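Side-chain contacts in aminoacyltransferase FemA (Staphylococcus aureus, PDB 1LRZ), which helps build the pentaglycine bridge of staphylococcal peptidoglycan, adding its second and third glycines from glycyl-tRNA: residues N227-K230 and R235-V238; A315-I320 and V326-G331. One frame throughout, in Å; residues are numbered along the deposited sequence.

Both interactions belong to one mixed β-sheet, in which strand 236-244 lies beside strand 310-320; their centres are about 10 Å apart. Interaction 1 sets helix 222-232 against strand 236-244, and interaction 2 pairs the neighbouring strand 310-320 with strand 325-332. Two probable backbone hydrogen bonds join them, from Ile320 N to Arg235 O (2.7 Å) and from Phe318 N to Leu237 O (2.8 Å). Val236 CG2 packs 3.4 Å from Phe318 O. Phe317 also links the two, since Arg228, Val236 and Val238 all touch it. Helix 222-232 thus covers the sheet face bearing Phe317 and Phe319, and helix 341-355 packs on the face bearing Phe318.

Interaction 1: residues N227-K230 and R235-V238; sequences NRLK and RVLV
Val236 CG1 comes up to the flat peptide of Arg228, 3.7 Å from Arg228 O and well off the amide plane. The guanidinium of Arg228 plays no part in this approach: it leads away from the strand and makes a cation-pi interaction with Phe224, one turn earlier in the helix.

Leu229 carries the apolar part of the contact through a single branch, CD2, which two valines of the strand share. Leu229 CD2 lies 3.8 Å from Val238 CG2 and 3.9 Å from Val236 CG1, with Val236 CG2 slightly farther off. The leucine crosses each valine at about a right angle. Its CG sits beside the backbone N (chi1 -81°), and with CD1 extended away from CA it is CD2 that bends over to the strand. Val236 reaches deeper: its CG1, placed between its own backbone N and carbonyl carbon (chi1 55°), also comes to 3.8 Å from Leu229 CA and thus rests on the helix backbone. Val238 offers CG2, the branch beside its backbone N, and both valines are buried.

Along the strand the side chains alternate. Val236 and Val238 point to the helix and also touch Phe317 of the neighbouring strand, whereas Leu237 points away and packs on Met349 and Tyr352 of helix 341-355. Beside the contact, Arg235 forms a salt bridge with Asp16.

At the closest pair, Leu229 and Val236, the CA atoms are 6.3 Å apart. Helix 222-232 therefore packs closely on the strand that follows it after a short turn, in the helix-on-sheet layering of an α/β fold, consistent with the acetyltransferase-like clan to which the FemABX family belongs.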
loop_
_atom_site.group_PDB
_atom_site.type_symbol
_atom_site.label_atom_id
_atom_site.label_comp_id
_atom_site.label_asym_id
_atom_site.label_seq_id
_atom_site.Cartn_x
_atom_site.Cartn_y
_atom_site.Cartn_z
ATOM N N ASN A 227 3.154 12.716 11.163
ATOM C CA ASN A 227 3.738 11.854 12.187
ATOM C C ASN A 227 4.314 10.557 11.628
ATOM O O ASN A 227 5.320 10.064 12.134
ATOM C CB ASN A 227 2.725 11.540 13.296
ATOM C CG ASN A 227 2.456 12.743 14.196
ATOM O OD1 ASN A 227 3.308 13.627 14.335
ATOM N ND2 ASN A 227 1.281 12.772 14.822
ATOM N N ARG A 228 3.689 10.012 10.588
ATOM C CA ARG A 228 4.183 8.776 9.984
ATOM C C ARG A 228 5.548 9.064 9.353
ATOM O O ARG A 228 6.494 8.296 9.511
ATOM C CB ARG A 228 3.201 8.264 8.922
ATOM C CG ARG A 228 1.795 7.983 9.441
ATOM C CD ARG A 228 1.830 6.915 10.491
ATOM N NE ARG A 228 0.513 6.574 11.028
ATOM C CZ ARG A 228 -0.247 7.385 11.758
ATOM N NH1 ARG A 228 0.147 8.621 12.050
ATOM N NH2 ARG A 228 -1.388 6.933 12.249
ATOM N N LEU A 229 5.652 10.175 8.634
ATOM C CA LEU A 229 6.925 10.546 8.028
ATOM C C LEU A 229 8.000 10.648 9.097
ATOM O O LEU A 229 9.083 10.084 8.963
ATOM C CB LEU A 229 6.823 11.899 7.324
ATOM C CG LEU A 229 6.222 11.947 5.923
ATOM C CD1 LEU A 229 6.372 13.378 5.362
ATOM C CD2 LEU A 229 6.956 10.964 5.018
ATOM N N LYS A 230 7.681 11.370 10.166
ATOM C CA LYS A 230 8.619 11.585 11.261
ATOM C C LYS A 230 9.076 10.326 12.002
ATOM O O LYS A 230 10.272 10.134 12.209
ATOM C CB LYS A 230 8.013 12.568 12.260
ATOM C CG LYS A 230 8.920 12.945 13.409
ATOM C CD LYS A 230 8.181 13.862 14.369
ATOM C CE LYS A 230 9.073 14.340 15.506
ATOM N NZ LYS A 230 8.279 15.118 16.510
ATOM N N ARG A 235 10.880 3.815 6.553
ATOM C CA ARG A 235 9.857 2.819 6.272
ATOM C C ARG A 235 8.603 3.435 5.671
ATOM O O ARG A 235 7.536 2.819 5.628
ATOM C CB ARG A 235 9.566 2.009 7.527
ATOM C CG ARG A 235 10.857 1.354 8.002
ATOM C CD ARG A 235 10.626 0.050 8.657
ATOM N NE ARG A 235 11.881 -0.585 9.047
ATOM C CZ ARG A 235 11.939 -1.796 9.583
ATOM N NH1 ARG A 235 13.111 -2.324 9.927
ATOM N NH2 ARG A 235 10.815 -2.479 9.763
ATOM N N VAL A 236 8.747 4.672 5.210
ATOM C CA VAL A 236 7.661 5.360 4.532
ATOM C C VAL A 236 8.254 6.167 3.377
ATOM O O VAL A 236 9.322 6.752 3.507
ATOM C CB VAL A 236 6.867 6.293 5.494
ATOM C CG1 VAL A 236 7.801 7.287 6.176
ATOM C CG2 VAL A 236 5.790 7.036 4.713
ATOM N N LEU A 237 7.567 6.174 2.239
ATOM C CA LEU A 237 8.014 6.926 1.075
ATOM C C LEU A 237 6.777 7.562 0.467
ATOM O O LEU A 237 5.686 6.978 0.510
ATOM C CB LEU A 237 8.700 6.005 0.052
ATOM C CG LEU A 237 10.129 5.554 0.377
ATOM C CD1 LEU A 237 10.620 4.578 -0.695
ATOM C CD2 LEU A 237 11.037 6.788 0.460
ATOM N N VAL A 238 6.954 8.757 -0.092
ATOM C CA VAL A 238 5.861 9.519 -0.688
ATOM C C VAL A 238 6.193 9.867 -2.136
ATOM O O VAL A 238 6.561 11.004 -2.446
ATOM C CB VAL A 238 5.614 10.845 0.090
ATOM C CG1 VAL A 238 4.393 11.583 -0.479
ATOM C CG2 VAL A 238 5.411 10.553 1.577
#

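Interaction 2: residues A315-I320 and V326-G331; sequences AGFFFI and VYYAGG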
loop_
_atom_site.group_PDB
_atom_site.type_symbol
_atom_site.label_atom_id
_atom_site.label_comp_id
_atom_site.label_asym_id
_atom_site.label_seq_id
_atom_site.Cartn_x
_atom_site.Cartn_y
_atom_site.Cartn_z
ATOM N N ALA A 315 0.190 11.100 -6.659
ATOM C CA ALA A 315 1.060 10.850 -5.515
ATOM C C ALA A 315 0.520 9.703 -4.680
ATOM O O ALA A 315 -0.674 9.377 -4.741
ATOM C CB ALA A 315 1.185 12.110 -4.650
ATOM N N GLY A 316 1.411 9.091 -3.905
ATOM C CA GLY A 316 1.025 7.987 -3.053
ATOM C C GLY A 316 1.812 8.017 -1.761
ATOM O O GLY A 316 2.915 8.577 -1.697
ATOM N N PHE A 317 1.236 7.414 -0.729
ATOM C CA PHE A 317 1.864 7.333 0.588
ATOM C C PHE A 317 2.114 5.835 0.798
ATOM O O PHE A 317 1.165 5.051 0.884
ATOM C CB PHE A 317 0.903 7.860 1.648
ATOM C CG PHE A 317 1.577 8.315 2.901
ATOM C CD1 PHE A 317 2.180 9.569 2.964
ATOM C CD2 PHE A 317 1.591 7.506 4.028
ATOM C CE1 PHE A 317 2.784 10.011 4.135
ATOM C CE2 PHE A 317 2.198 7.944 5.207
ATOM C CZ PHE A 317 2.792 9.203 5.254
ATOM N N PHE A 318 3.382 5.443 0.881
ATOM C CA PHE A 318 3.737 4.035 1.005
ATOM C C PHE A 318 4.503 3.632 2.255
ATOM O O PHE A 318 5.422 4.330 2.683
ATOM C CB PHE A 318 4.594 3.600 -0.187
ATOM C CG PHE A 318 3.854 3.510 -1.493
ATOM C CD1 PHE A 318 3.518 4.657 -2.203
ATOM C CD2 PHE A 318 3.515 2.260 -2.024
ATOM C CE1 PHE A 318 2.849 4.572 -3.427
ATOM C CE2 PHE A 318 2.850 2.157 -3.240
ATOM C CZ PHE A 318 2.513 3.321 -3.949
ATOM N N PHE A 319 4.132 2.484 2.823
ATOM C CA PHE A 319 4.845 1.936 3.976
ATOM C C PHE A 319 5.738 0.815 3.441
ATOM O O PHE A 319 5.310 -0.005 2.611
ATOM C CB PHE A 319 3.856 1.415 5.018
ATOM C CG PHE A 319 3.019 2.502 5.630
ATOM C CD1 PHE A 319 1.649 2.337 5.800
ATOM C CD2 PHE A 319 3.599 3.719 5.991
ATOM C CE1 PHE A 319 0.865 3.371 6.319
ATOM C CE2 PHE A 319 2.818 4.760 6.516
ATOM C CZ PHE A 319 1.451 4.584 6.676
ATOM N N ILE A 320 6.984 0.786 3.902
ATOM C CA ILE A 320 7.938 -0.195 3.419
ATOM C C ILE A 320 8.565 -0.996 4.546
ATOM O O ILE A 320 9.235 -0.452 5.419
ATOM C CB ILE A 320 9.078 0.495 2.604
ATOM C CG1 ILE A 320 8.486 1.268 1.417
ATOM C CG2 ILE A 320 10.085 -0.536 2.117
ATOM C CD1 ILE A 320 7.944 2.620 1.789
ATOM N N VAL A 326 3.365 -1.382 1.061
ATOM C CA VAL A 326 1.940 -1.111 1.139
ATOM C C VAL A 326 1.569 0.223 0.520
ATOM O O VAL A 326 2.144 1.254 0.874
ATOM C CB VAL A 326 1.445 -1.080 2.611
ATOM C CG1 VAL A 326 -0.037 -0.666 2.656
ATOM C CG2 VAL A 326 1.620 -2.450 3.265
ATOM N N TYR A 327 0.626 0.192 -0.415
ATOM C CA TYR A 327 0.105 1.411 -1.031
ATOM C C TYR A 327 -1.031 1.813 -0.069
ATOM O O TYR A 327 -2.160 1.329 -0.179
ATOM C CB TYR A 327 -0.461 1.102 -2.414
ATOM C CG TYR A 327 -1.260 2.229 -3.022
ATOM C CD1 TYR A 327 -0.773 3.538 -3.021
ATOM C CD2 TYR A 327 -2.489 1.983 -3.635
ATOM C CE1 TYR A 327 -1.488 4.574 -3.616
ATOM C CE2 TYR A 327 -3.214 3.015 -4.237
ATOM C CZ TYR A 327 -2.709 4.305 -4.222
ATOM O OH TYR A 327 -3.426 5.326 -4.807
ATOM N N TYR A 328 -0.714 2.683 0.884
ATOM C CA TYR A 328 -1.683 3.088 1.891
ATOM C C TYR A 328 -2.739 4.089 1.438
ATOM O O TYR A 328 -3.931 3.899 1.682
ATOM C CB TYR A 328 -0.956 3.643 3.114
ATOM C CG TYR A 328 -1.893 3.951 4.256
ATOM C CD1 TYR A 328 -2.512 2.923 4.968
ATOM C CD2 TYR A 328 -2.213 5.269 4.582
ATOM C CE1 TYR A 328 -3.441 3.199 5.981
ATOM C CE2 TYR A 328 -3.141 5.560 5.593
ATOM C CZ TYR A 328 -3.749 4.518 6.285
ATOM O OH TYR A 328 -4.673 4.803 7.266
ATOM N N ALA A 329 -2.305 5.144 0.764
ATOM C CA ALA A 329 -3.212 6.180 0.307
ATOM C C ALA A 329 -2.603 6.873 -0.894
ATOM O O ALA A 329 -1.379 6.908 -1.054
ATOM C CB ALA A 329 -3.447 7.190 1.427
ATOM N N GLY A 330 -3.462 7.422 -1.741
ATOM C CA GLY A 330 -2.971 8.111 -2.912
ATOM C C GLY A 330 -4.069 8.842 -3.650
ATOM O O GLY A 330 -5.252 8.678 -3.348
ATOM N N GLY A 331 -3.668 9.648 -4.623
ATOM C CA GLY A 331 -4.630 10.398 -5.405
ATOM C C GLY A 331 -4.011 10.832 -6.717
ATOM O O GLY A 331 -2.780 10.910 -6.839
#
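Phe317 O is held by two successive backbone N-H groups of the opposite strand. Tyr328 N donates to Phe317 O at 3.0 Å, nearly in line with the carbonyl though bent at the hydrogen (138°), and Ala329 N adds a weak bond to the same oxygen at 3.5 Å. In return Phe317 N donates to Ala329 O at 2.7 Å, the shortest bond of the ladder. Paired bonds continue between Ala315 and Gly331 and between Phe319 and Val326, where Val326 N meets Phe319 O at 2.8 Å.

The extra residue turns the side chain of Tyr328 to the same face as Phe317 and Phe319. There Phe319 CE1 lies over one face of the Tyr328 ring, 3.5 Å from its CG; the two side chains run side by side, their planes inclined at 43°. The edge of the Phe317 ring, in its plane, receives Phe319 CZ. These phenylalanines also meet Tyr225 and Tyr232 of helix 222-232.

On the other face Phe318 leans across to Tyr327, its CZ 3.4 Å from Tyr327 CD1. Its CG stands beside the backbone N (chi1 -71°), which carries the ring over the partner strand, where CD2 also approaches Val326 O. Gly316 CA meets the edge of the Tyr327 ring, and the backbones draw close there, with Gly316 CA 4.0 Å from Gly330 CA.

Tyr328, with its nearly helical backbone angles, and Ala329 together oppose the single residue Phe317: a classic beta bulge in the antiparallel hairpin of strands 310-320 and 325-332.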